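Local structure of hypothetical protein (1YB3) at residues Glu97-Val102 against Leu168-Leu174; Phe85-Phe89 against Glu161-Phe165; Glu46-Ala50 against Met61-Ala67; Ile25-Glu30 against Val41-Ser45. The protein is of unknown function but belongs to the DUF3201 family and comes from the hyperthermophilic archaeon Pyrococcus furiosus. All coordinates share one frame; numbering follows the deposited sequence. Where two conformers were deposited one is given.

Contact 1 of 4, residues Glu97-Val102 against Leu168-Leu174; sequences EFIEDV and LARRYNL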
# COMPACT_ATOMS: atom_id res chain seq x y z
N GLU A 97 8.58 4.26 -17.34
CA GLU A 97 7.47 5.22 -17.42
C GLU A 97 6.39 4.99 -16.37
O GLU A 97 5.87 5.94 -15.79
CB GLU A 97 6.84 5.29 -18.82
CG GLU A 97 6.09 6.61 -19.04
CD GLU A 97 5.33 6.68 -20.35
OE1 GLU A 97 5.65 5.91 -21.28
OE2 GLU A 97 4.41 7.51 -20.44
N PHE A 98 6.06 3.72 -16.10
CA PHE A 98 5.11 3.42 -15.03
C PHE A 98 5.63 3.95 -13.69
O PHE A 98 4.91 4.62 -12.96
CB PHE A 98 4.81 1.93 -14.93
CG PHE A 98 3.88 1.58 -13.78
CD1 PHE A 98 2.52 1.90 -13.84
CD2 PHE A 98 4.38 0.96 -12.64
CE1 PHE A 98 1.66 1.59 -12.79
CE2 PHE A 98 3.53 0.63 -11.57
CZ PHE A 98 2.16 0.95 -11.64
N ILE A 99 6.89 3.66 -13.39
CA ILE A 99 7.54 4.15 -12.17
C ILE A 99 7.46 5.68 -12.05
O ILE A 99 7.07 6.20 -11.00
CB ILE A 99 9.03 3.69 -12.10
CG1 ILE A 99 9.15 2.16 -12.22
CG2 ILE A 99 9.72 4.26 -10.86
CD1 ILE A 99 8.31 1.33 -11.28
N GLU A 100 7.81 6.39 -13.13
CA GLU A 100 7.72 7.86 -13.16
C GLU A 100 6.29 8.37 -12.89
O GLU A 100 6.08 9.31 -12.11
CB GLU A 100 8.24 8.43 -14.49
CG GLU A 100 9.73 8.22 -14.72
CD GLU A 100 10.19 8.60 -16.12
OE1 GLU A 100 9.36 8.59 -17.06
OE2 GLU A 100 11.39 8.89 -16.27
N ASP A 101 5.31 7.72 -13.53
CA ASP A 101 3.90 8.09 -13.39
C ASP A 101 3.36 7.85 -11.99
O ASP A 101 2.62 8.69 -11.43
CB ASP A 101 3.06 7.29 -14.39
CG ASP A 101 3.22 7.77 -15.83
OD1 ASP A 101 4.00 8.71 -16.07
OD2 ASP A 101 2.56 7.19 -16.72
N VAL A 102 3.70 6.70 -11.40
CA VAL A 102 3.20 6.41 -10.06
C VAL A 102 3.77 7.41 -9.01
O VAL A 102 3.05 7.88 -8.15
CB VAL A 102 3.37 4.90 -9.68
CG1 VAL A 102 4.85 4.55 -9.42
CG2 VAL A 102 2.47 4.54 -8.51
N LEU A 168 -4.50 3.98 -13.49
CA LEU A 168 -3.12 4.10 -13.96
C LEU A 168 -2.58 2.72 -14.37
O LEU A 168 -1.96 2.57 -15.43
CB LEU A 168 -2.24 4.72 -12.88
CG LEU A 168 -0.75 4.78 -13.16
CD1 LEU A 168 -0.41 5.63 -14.40
CD2 LEU A 168 -0.02 5.31 -11.91
N ALA A 169 -2.82 1.72 -13.53
CA ALA A 169 -2.40 0.34 -13.82
C ALA A 169 -3.00 -0.20 -15.11
O ALA A 169 -2.30 -0.87 -15.86
CB ALA A 169 -2.75 -0.57 -12.64
N ARG A 170 -4.28 0.10 -15.36
CA ARG A 170 -4.95 -0.30 -16.61
C ARG A 170 -4.20 0.24 -17.84
O ARG A 170 -4.05 -0.47 -18.84
CB ARG A 170 -6.41 0.18 -16.63
CG ARG A 170 -7.34 -0.60 -15.74
CD ARG A 170 -8.80 -0.38 -16.18
NE ARG A 170 -9.74 -1.03 -15.28
CZ ARG A 170 -10.54 -0.39 -14.44
NH1 ARG A 170 -10.54 0.95 -14.39
NH2 ARG A 170 -11.36 -1.08 -13.66
N ARG A 171 -3.72 1.48 -17.76
CA ARG A 171 -2.96 2.10 -18.86
C ARG A 171 -1.70 1.32 -19.24
O ARG A 171 -1.27 1.35 -20.40
CB ARG A 171 -2.54 3.53 -18.50
CG ARG A 171 -3.63 4.58 -18.49
CD ARG A 171 -3.01 5.97 -18.16
NE ARG A 171 -1.80 6.22 -18.95
CZ ARG A 171 -0.74 6.93 -18.54
NH1 ARG A 171 -0.71 7.49 -17.33
NH2 ARG A 171 0.30 7.07 -19.35
N TYR A 172 -1.12 0.62 -18.26
CA TYR A 172 0.06 -0.19 -18.47
C TYR A 172 -0.22 -1.70 -18.54
O TYR A 172 0.71 -2.51 -18.49
CB TYR A 172 1.11 0.13 -17.39
CG TYR A 172 1.71 1.51 -17.59
CD1 TYR A 172 2.88 1.67 -18.34
CD2 TYR A 172 1.10 2.64 -17.06
CE1 TYR A 172 3.43 2.93 -18.54
CE2 TYR A 172 1.65 3.91 -17.25
CZ TYR A 172 2.81 4.04 -18.00
OH TYR A 172 3.36 5.29 -18.20
N ASN A 173 -1.51 -2.06 -18.65
CA ASN A 173 -1.92 -3.46 -18.77
C ASN A 173 -1.57 -4.29 -17.54
O ASN A 173 -1.33 -5.50 -17.63
CB ASN A 173 -1.32 -4.10 -20.04
CG ASN A 173 -2.05 -5.34 -20.44
OD1 ASN A 173 -3.28 -5.34 -20.51
ND2 ASN A 173 -1.32 -6.43 -20.69
N LEU A 174 -1.53 -3.63 -16.39
CA LEU A 174 -1.18 -4.27 -15.12
C LEU A 174 -2.41 -4.74 -14.33
O LEU A 174 -2.31 -5.73 -13.57
CB LEU A 174 -0.33 -3.32 -14.26
CG LEU A 174 1.08 -3.00 -14.79
CD1 LEU A 174 1.69 -1.92 -13.94
CD2 LEU A 174 1.98 -4.23 -14.83
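F98 and Y172 form an edge-to-face aromatic pair, the edge of F98 turned toward the face of Y172 with the ring planes 69° apart. The same Y172 face takes a CH-pi contact, CB of F98 lying 3.9 Å from the centroid of the Y172 ring. F98 in turn carries L174 on one of its own faces: the L174 CD1 methyl stands over the ring centre, 3.7 Å from the centroid. A broad flat phenyl suits this place, since it offers both an edge and a face. Aliphatic packing continues along the helix, where L168 CD1 meets D101 CB and L168 CD2 reaches V102 CA at 3.9 Å.

The polar contacts gather on D101. The Y172 hydroxyl donates to D101 OD2 at 2.5 Å, approaching from above the carboxylate plane. R171 adds a salt bridge to this oxygen, its NH1 3.3 Å from D101 OD2, although the hydrogen bond is weak.

N173, with positive phi, is the C-prime residue at the end of the second helix: L174 N bonds to A169 O and N173 N to R170 O. This Schellman motif closes helix 155-171 and sets L174 against F98 of helix 96-105.

Contact 2 of 4, residues Phe85-Phe89 against Glu161-Phe165; sequences FVFAF and EIKRF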
# COMPACT_ATOMS: atom_id res chain seq x y z
N PHE A 85 -3.07 0.97 0.91
CA PHE A 85 -3.21 -0.15 0.00
C PHE A 85 -1.87 -0.35 -0.68
O PHE A 85 -1.03 0.55 -0.72
CB PHE A 85 -4.35 0.06 -1.02
CG PHE A 85 -4.12 1.20 -1.98
CD1 PHE A 85 -3.47 0.98 -3.18
CD2 PHE A 85 -4.58 2.48 -1.68
CE1 PHE A 85 -3.25 2.02 -4.09
CE2 PHE A 85 -4.34 3.55 -2.58
CZ PHE A 85 -3.66 3.31 -3.78
N VAL A 86 -1.67 -1.57 -1.16
CA VAL A 86 -0.42 -1.92 -1.83
C VAL A 86 -0.73 -2.92 -2.92
O VAL A 86 -1.55 -3.82 -2.72
CB VAL A 86 0.63 -2.50 -0.81
CG1 VAL A 86 0.05 -3.64 0.00
CG2 VAL A 86 1.94 -2.90 -1.51
N PHE A 87 -0.08 -2.76 -4.09
CA PHE A 87 -0.15 -3.77 -5.14
C PHE A 87 1.25 -4.20 -5.51
O PHE A 87 2.15 -3.36 -5.59
CB PHE A 87 -0.82 -3.20 -6.39
CG PHE A 87 -2.33 -3.22 -6.32
CD1 PHE A 87 -3.03 -4.32 -6.78
CD2 PHE A 87 -3.02 -2.13 -5.80
CE1 PHE A 87 -4.42 -4.37 -6.72
CE2 PHE A 87 -4.44 -2.17 -5.74
CZ PHE A 87 -5.12 -3.28 -6.20
N ALA A 88 1.39 -5.51 -5.75
CA ALA A 88 2.67 -6.10 -6.14
C ALA A 88 2.58 -6.50 -7.60
O ALA A 88 1.58 -7.12 -8.02
CB ALA A 88 2.97 -7.33 -5.29
N PHE A 89 3.64 -6.20 -8.36
CA PHE A 89 3.71 -6.59 -9.77
C PHE A 89 5.08 -7.22 -10.07
O PHE A 89 6.09 -6.78 -9.51
CB PHE A 89 3.51 -5.39 -10.68
CG PHE A 89 2.18 -4.68 -10.50
CD1 PHE A 89 0.99 -5.30 -10.88
CD2 PHE A 89 2.13 -3.39 -9.98
CE1 PHE A 89 -0.25 -4.64 -10.70
CE2 PHE A 89 0.91 -2.73 -9.83
CZ PHE A 89 -0.27 -3.36 -10.19
N GLU A 161 -8.17 7.03 -4.25
CA GLU A 161 -6.80 6.68 -4.62
C GLU A 161 -6.67 5.26 -5.17
O GLU A 161 -5.88 5.04 -6.09
CB GLU A 161 -5.83 6.95 -3.46
CG GLU A 161 -5.77 8.41 -2.98
CD GLU A 161 -5.53 9.43 -4.10
OE1 GLU A 161 -5.03 9.05 -5.17
OE2 GLU A 161 -5.83 10.61 -3.86
N ILE A 162 -7.42 4.31 -4.61
CA ILE A 162 -7.46 2.96 -5.21
C ILE A 162 -7.96 3.06 -6.64
O ILE A 162 -7.40 2.45 -7.55
CB ILE A 162 -8.33 1.96 -4.41
CG1 ILE A 162 -7.67 1.64 -3.09
CG2 ILE A 162 -8.61 0.70 -5.25
CD1 ILE A 162 -8.55 0.85 -2.09
N LYS A 163 -8.99 3.88 -6.85
CA LYS A 163 -9.55 4.06 -8.20
C LYS A 163 -8.49 4.65 -9.14
O LYS A 163 -8.29 4.14 -10.25
CB LYS A 163 -10.79 4.97 -8.13
CG LYS A 163 -11.34 5.33 -9.51
CD LYS A 163 -12.66 6.11 -9.42
CE LYS A 163 -12.45 7.53 -8.93
NZ LYS A 163 -13.68 8.35 -9.14
N ARG A 164 -7.82 5.71 -8.71
CA ARG A 164 -6.75 6.32 -9.50
C ARG A 164 -5.61 5.33 -9.78
O ARG A 164 -5.06 5.28 -10.87
CB ARG A 164 -6.22 7.62 -8.87
CG ARG A 164 -7.25 8.78 -8.90
CD ARG A 164 -6.74 10.03 -8.18
NE ARG A 164 -5.73 10.74 -8.95
CZ ARG A 164 -4.43 10.74 -8.67
NH1 ARG A 164 -3.96 10.06 -7.63
NH2 ARG A 164 -3.58 11.44 -9.43
N PHE A 165 -5.28 4.51 -8.78
CA PHE A 165 -4.24 3.54 -8.98
C PHE A 165 -4.63 2.49 -10.02
O PHE A 165 -3.84 2.15 -10.93
CB PHE A 165 -3.85 2.86 -7.65
CG PHE A 165 -2.60 2.02 -7.76
CD1 PHE A 165 -1.34 2.60 -7.51
CD2 PHE A 165 -2.67 0.69 -8.18
CE1 PHE A 165 -0.17 1.85 -7.66
CE2 PHE A 165 -1.49 -0.09 -8.33
CZ PHE A 165 -0.24 0.50 -8.05
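F165 turns its ring from the helix toward the strand, where F85, F87 and F89 each meet it in a different way. With F85 the pair is an offset edge-to-face one, the edge of F85 directed at the F165 face and the planes 72° apart; F85 CE1 comes within 3.7 Å of F165 CB. F87 lies almost parallel to F165, at 10°, but the two rings have slid apart until they barely overlap, leaving F87 CD2 3.6 Å from F165 CE2. F89 approaches from the opposite direction and meets F165 edge to edge, with F89 CE2 3.9 Å from F165 CZ. The F165 CG atom is anti to the backbone N (chi1 -170°), which carries the ring out from the helix into this group.

F85 also has a face to offer. I162 CG1 sits over it, displaced toward the rim and 3.8 Å from the centroid of the F85 ring. Further round, F85 CE2 rests on E161 CB, while the E161 carboxylate leads away from F85 to a salt bridge with R164, its OE1 2.9 Å from R164 NH1.

Phenylalanines at every second strand position place large apolar rings on one face of strand 82-90. F85, F87 and F165 form an aromatic cluster in the buried layer between the antiparallel sheet and helix 155-171, an alpha+beta architecture.

Contact 3 of 4, residues Glu46-Ala50 against Met61-Ala67; sequences EVFNA and MKYPHPA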
# COMPACT_ATOMS: atom_id res chain seq x y z
N GLU A 46 -5.67 -11.01 10.00
CA GLU A 46 -4.74 -10.30 10.88
C GLU A 46 -3.31 -10.52 10.44
O GLU A 46 -2.88 -11.66 10.23
CB GLU A 46 -4.95 -10.73 12.33
CG GLU A 46 -6.35 -10.46 12.85
CD GLU A 46 -6.77 -8.98 12.73
OE1 GLU A 46 -5.93 -8.09 13.01
OE2 GLU A 46 -7.94 -8.72 12.38
N VAL A 47 -2.58 -9.43 10.28
CA VAL A 47 -1.21 -9.47 9.86
C VAL A 47 -0.32 -9.10 11.05
O VAL A 47 -0.46 -8.02 11.60
CB VAL A 47 -0.95 -8.47 8.69
CG1 VAL A 47 0.54 -8.43 8.33
CG2 VAL A 47 -1.83 -8.84 7.46
N PHE A 48 0.59 -10.00 11.43
CA PHE A 48 1.54 -9.76 12.52
C PHE A 48 2.95 -9.50 11.96
O PHE A 48 3.29 -10.00 10.89
CB PHE A 48 1.64 -10.99 13.44
CG PHE A 48 0.38 -11.32 14.20
CD1 PHE A 48 0.26 -11.01 15.55
CD2 PHE A 48 -0.68 -11.98 13.57
CE1 PHE A 48 -0.91 -11.33 16.26
CE2 PHE A 48 -1.85 -12.31 14.26
CZ PHE A 48 -1.97 -11.98 15.61
N ASN A 49 3.75 -8.74 12.71
CA ASN A 49 5.20 -8.58 12.46
C ASN A 49 5.59 -7.73 11.24
O ASN A 49 6.74 -7.73 10.79
CB ASN A 49 5.91 -9.95 12.43
CG ASN A 49 5.66 -10.75 13.70
OD1 ASN A 49 5.51 -10.19 14.79
ND2 ASN A 49 5.61 -12.07 13.56
N ALA A 50 4.61 -6.99 10.74
CA ALA A 50 4.84 -6.03 9.67
C ALA A 50 5.52 -4.78 10.23
O ALA A 50 5.34 -4.44 11.41
CB ALA A 50 3.48 -5.66 9.02
N MSE A 61 5.80 -3.93 14.10
CA MSE A 61 4.57 -4.10 14.86
C MSE A 61 4.45 -5.56 15.24
O MSE A 61 4.10 -6.39 14.42
CB MSE A 61 3.35 -3.68 14.03
CG MSE A 61 3.42 -2.27 13.53
SE MSE A 61 1.85 -1.78 12.41
CE MSE A 61 2.42 -2.65 10.73
N LYS A 62 4.73 -5.89 16.51
CA LYS A 62 4.54 -7.27 16.97
C LYS A 62 3.05 -7.58 17.21
O LYS A 62 2.65 -8.74 17.36
CB LYS A 62 5.36 -7.54 18.24
CG LYS A 62 6.80 -7.04 18.18
CD LYS A 62 7.76 -8.05 17.56
CE LYS A 62 9.20 -7.67 17.86
NZ LYS A 62 10.13 -8.84 17.79
N TYR A 63 2.24 -6.53 17.26
CA TYR A 63 0.80 -6.64 17.32
C TYR A 63 0.17 -6.81 15.90
O TYR A 63 0.80 -6.44 14.92
CB TYR A 63 0.23 -5.40 17.98
CG TYR A 63 0.64 -4.08 17.35
CD1 TYR A 63 -0.18 -3.47 16.38
CD2 TYR A 63 1.81 -3.42 17.75
CE1 TYR A 63 0.16 -2.24 15.83
CE2 TYR A 63 2.17 -2.19 17.19
CZ TYR A 63 1.34 -1.61 16.23
OH TYR A 63 1.69 -0.39 15.68
N PRO A 64 -1.04 -7.38 15.82
CA PRO A 64 -1.67 -7.58 14.51
C PRO A 64 -2.29 -6.28 14.03
O PRO A 64 -2.65 -5.41 14.81
CB PRO A 64 -2.77 -8.57 14.80
CG PRO A 64 -3.19 -8.24 16.22
CD PRO A 64 -1.88 -7.92 16.90
N HIS A 65 -2.43 -6.15 12.72
CA HIS A 65 -3.26 -5.11 12.18
C HIS A 65 -4.12 -5.75 11.09
O HIS A 65 -3.72 -6.79 10.54
CB HIS A 65 -2.40 -3.96 11.63
CG HIS A 65 -1.75 -4.25 10.32
ND1 HIS A 65 -0.46 -4.71 10.22
CD2 HIS A 65 -2.21 -4.12 9.05
CE1 HIS A 65 -0.14 -4.86 8.94
NE2 HIS A 65 -1.19 -4.51 8.21
N PRO A 66 -5.31 -5.14 10.80
CA PRO A 66 -6.24 -5.76 9.82
C PRO A 66 -5.87 -5.46 8.36
O PRO A 66 -5.40 -4.37 8.04
CB PRO A 66 -7.59 -5.15 10.19
CG PRO A 66 -7.23 -3.75 10.71
CD PRO A 66 -5.86 -3.90 11.38
N ALA A 67 -6.05 -6.45 7.48
CA ALA A 67 -5.84 -6.23 6.04
C ALA A 67 -6.66 -7.25 5.28
O ALA A 67 -6.94 -8.33 5.77
CB ALA A 67 -4.34 -6.34 5.68
O HOH W 1 1.61 -6.36 11.98
O HOH W 2 4.04 -11.01 16.97
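P64 presses its ring as a bump on one face of F48: P64 CB lies 3.7 Å from the centroid of the F48 ring, displaced toward its rim, and the two side chains run side by side. The carbonyl of K62 meets the edge of the same ring, so F48 is bordered on two sides by one bend of the 61-67 chain. A compact proline fits well against a flat phenyl.

V47 and H65 make a second fit. V47 CB sits over the imidazole face, while the A50 methyl meets its edge, 3.7 Å from H65 CE1. The H65 first torsion of 76° sets CG between the backbone N and the carbonyl carbon, bringing the ring alongside V47. Selenomethionine M61 bends at chi3 to bring its CE methyl 3.6 Å from A50 CB; the small alanine lets M61 CE and H65 CE1 both come close.

Backbone bonds fix the register. V47 and H65 are an antiparallel hydrogen-bonded pair, V47 N donating to H65 O at 2.9 Å with an N-H...O angle of 172°. Farther out, M61 N bonds to A50 O at 2.8 Å. Between these bonds a water lies 2.7 Å from V47 O and can donate to it, though acceptors in reach outnumber its protons; another bridges N49 OD1 and K62 O.

Strands 40-47 and 65-71 are neighbours here, the former outermost in the sheet. P66 packs on I21, W22 and I25 of helix 11-35, W22 also bonds E46 OE1, and Y84 bonds H65 NE2.

Contact 4 of 4, residues Ile25-Glu30 against Val41-Ser45; sequences IFELRE and VEEVS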
# COMPACT_ATOMS: atom_id res chain seq x y z
N ILE A 25 -11.75 -0.94 8.80
CA ILE A 25 -11.39 -1.96 7.80
C ILE A 25 -12.51 -2.98 7.55
O ILE A 25 -12.73 -3.40 6.40
CB ILE A 25 -10.02 -2.64 8.09
CG1 ILE A 25 -8.89 -1.64 7.86
CG2 ILE A 25 -9.79 -3.86 7.19
CD1 ILE A 25 -8.79 -1.13 6.40
N PHE A 26 -13.23 -3.36 8.60
CA PHE A 26 -14.38 -4.23 8.37
C PHE A 26 -15.38 -3.52 7.43
O PHE A 26 -15.90 -4.12 6.49
CB PHE A 26 -15.03 -4.67 9.69
CG PHE A 26 -14.19 -5.64 10.48
CD1 PHE A 26 -13.77 -6.85 9.91
CD2 PHE A 26 -13.81 -5.36 11.79
CE1 PHE A 26 -12.98 -7.75 10.64
CE2 PHE A 26 -13.02 -6.26 12.54
CZ PHE A 26 -12.61 -7.45 11.96
N GLU A 27 -15.57 -2.22 7.65
CA GLU A 27 -16.48 -1.40 6.85
C GLU A 27 -15.97 -1.26 5.41
O GLU A 27 -16.72 -1.46 4.44
CB GLU A 27 -16.65 -0.01 7.47
CG GLU A 27 -17.52 0.96 6.65
CD GLU A 27 -17.65 2.33 7.31
OE1 GLU A 27 -18.76 2.65 7.81
OE2 GLU A 27 -16.64 3.09 7.33
N LEU A 28 -14.68 -0.94 5.28
CA LEU A 28 -14.08 -0.71 3.96
C LEU A 28 -14.06 -1.98 3.12
O LEU A 28 -14.24 -1.92 1.88
CB LEU A 28 -12.67 -0.14 4.09
CG LEU A 28 -11.93 0.21 2.81
CD1 LEU A 28 -12.73 1.27 2.00
CD2 LEU A 28 -10.53 0.69 3.15
N ARG A 29 -13.84 -3.14 3.77
CA ARG A 29 -13.86 -4.42 3.08
C ARG A 29 -15.21 -4.64 2.40
O ARG A 29 -15.26 -5.00 1.20
CB ARG A 29 -13.50 -5.60 4.02
CG ARG A 29 -13.26 -6.93 3.30
CD ARG A 29 -14.55 -7.74 3.13
NE ARG A 29 -14.35 -8.89 2.23
CZ ARG A 29 -15.30 -9.75 1.87
NH1 ARG A 29 -16.54 -9.64 2.36
NH2 ARG A 29 -15.00 -10.74 1.04
N GLU A 30 -16.30 -4.41 3.12
CA GLU A 30 -17.62 -4.63 2.52
C GLU A 30 -17.88 -3.63 1.39
O GLU A 30 -18.46 -3.99 0.33
CB GLU A 30 -18.71 -4.60 3.59
CG GLU A 30 -18.60 -5.74 4.63
CD GLU A 30 -18.50 -7.13 4.01
OE1 GLU A 30 -19.27 -7.43 3.07
OE2 GLU A 30 -17.66 -7.93 4.46
N VAL A 41 -12.20 -9.80 -3.87
CA VAL A 41 -11.90 -9.10 -2.60
C VAL A 41 -12.10 -10.10 -1.48
O VAL A 41 -13.21 -10.57 -1.25
CB VAL A 41 -12.80 -7.87 -2.40
CG1 VAL A 41 -12.50 -7.20 -1.05
CG2 VAL A 41 -12.59 -6.84 -3.52
N GLU A 42 -11.02 -10.41 -0.77
CA GLU A 42 -11.07 -11.47 0.23
C GLU A 42 -11.49 -10.91 1.59
O GLU A 42 -11.70 -9.71 1.73
CB GLU A 42 -9.71 -12.18 0.32
CG GLU A 42 -9.23 -12.80 -1.00
CD GLU A 42 -10.05 -14.00 -1.43
OE1 GLU A 42 -10.88 -14.49 -0.63
OE2 GLU A 42 -9.86 -14.47 -2.57
N GLU A 43 -11.61 -11.79 2.59
CA GLU A 43 -12.02 -11.37 3.94
C GLU A 43 -10.86 -10.72 4.70
O GLU A 43 -9.70 -10.96 4.41
CB GLU A 43 -12.54 -12.56 4.74
CG GLU A 43 -13.72 -13.30 4.08
CD GLU A 43 -14.98 -12.46 3.95
OE1 GLU A 43 -15.11 -11.43 4.65
OE2 GLU A 43 -15.86 -12.83 3.14
N VAL A 44 -11.20 -9.93 5.71
CA VAL A 44 -10.20 -9.32 6.57
C VAL A 44 -9.47 -10.41 7.36
O VAL A 44 -10.11 -11.34 7.87
CB VAL A 44 -10.86 -8.32 7.56
CG1 VAL A 44 -9.84 -7.80 8.57
CG2 VAL A 44 -11.51 -7.17 6.79
N SER A 45 -8.15 -10.29 7.42
CA SER A 45 -7.36 -11.18 8.25
C SER A 45 -6.39 -10.35 9.10
O SER A 45 -6.31 -9.13 8.94
CB SER A 45 -6.63 -12.21 7.39
OG SER A 45 -5.52 -11.64 6.73
O HOH W 3 -18.07 -11.98 1.13
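A helix packed against the edge strand of an antiparallel sheet is the setting here: helix 11-35 meets the irregular part of strand 40-47, and R29 bridges them by gripping backbone carbonyls. R29 NE donates to E42 O at 2.8 Å with an N-H...O angle of 159°, the donor standing above the carbonyl plane. R29 NH2 reaches the preceding carbonyl, V41 O, at 2.9 Å and is tilted 35° from that carbonyl's plane. CG anti to the backbone N (chi1 -170°) and a bend at chi2 deliver the guanidinium to both. Arginine suits the place because its several N-H groups can serve two carbonyls while its charge serves carboxylates.

In the conformers given, E43 lays its carboxylate over one guanidinium face, OE2 being 3.1 Å from R29 NH2. That salt bridge is one of charges alone, for no N-H points at the oxygen. E30 OE2 accepts from R29 NH1 at 2.9 Å, nearly in the guanidinium plane. R29, E30 and E43 in these conformers make a salt-bridge network linking helix and strand, and the arginine's positive charge probably eases the closeness of the two glutamates. A water accepts from R29 NH1 and donates to E43 OE2.

Beside this polar group, V44 projects toward the helix as a branched apolar wedge. Its CG2 methyl is 3.8 Å from I25 CG2 and equally near R29 CB, whereas V44 CG1 touches F26 CE1 at 3.8 Å. I25, R29 and V41 also rest on F68 of strand 65-71.

Overall arrangement
Contacts 1 and 2 share helix 155-171 and touch: L174 O lies 3.7 Å from F89 CE1, joining the strand's phenylalanines to the packing at the helix end. Contacts 3 and 4 likewise share strand 40-47. There A67 O and S45 N, 2.8 Å apart, probably form a hydrogen bond, and P66 CG packs on I25 CG1 at 3.9 Å. Contact 2 reaches the same sheet as contacts 3 and 4 without touching either, its nearest atoms about 8 Å and 6 Å away respectively. Contacts 1 and 3 lie on opposite sides of the chain's centre, their own centres about 29 Å apart.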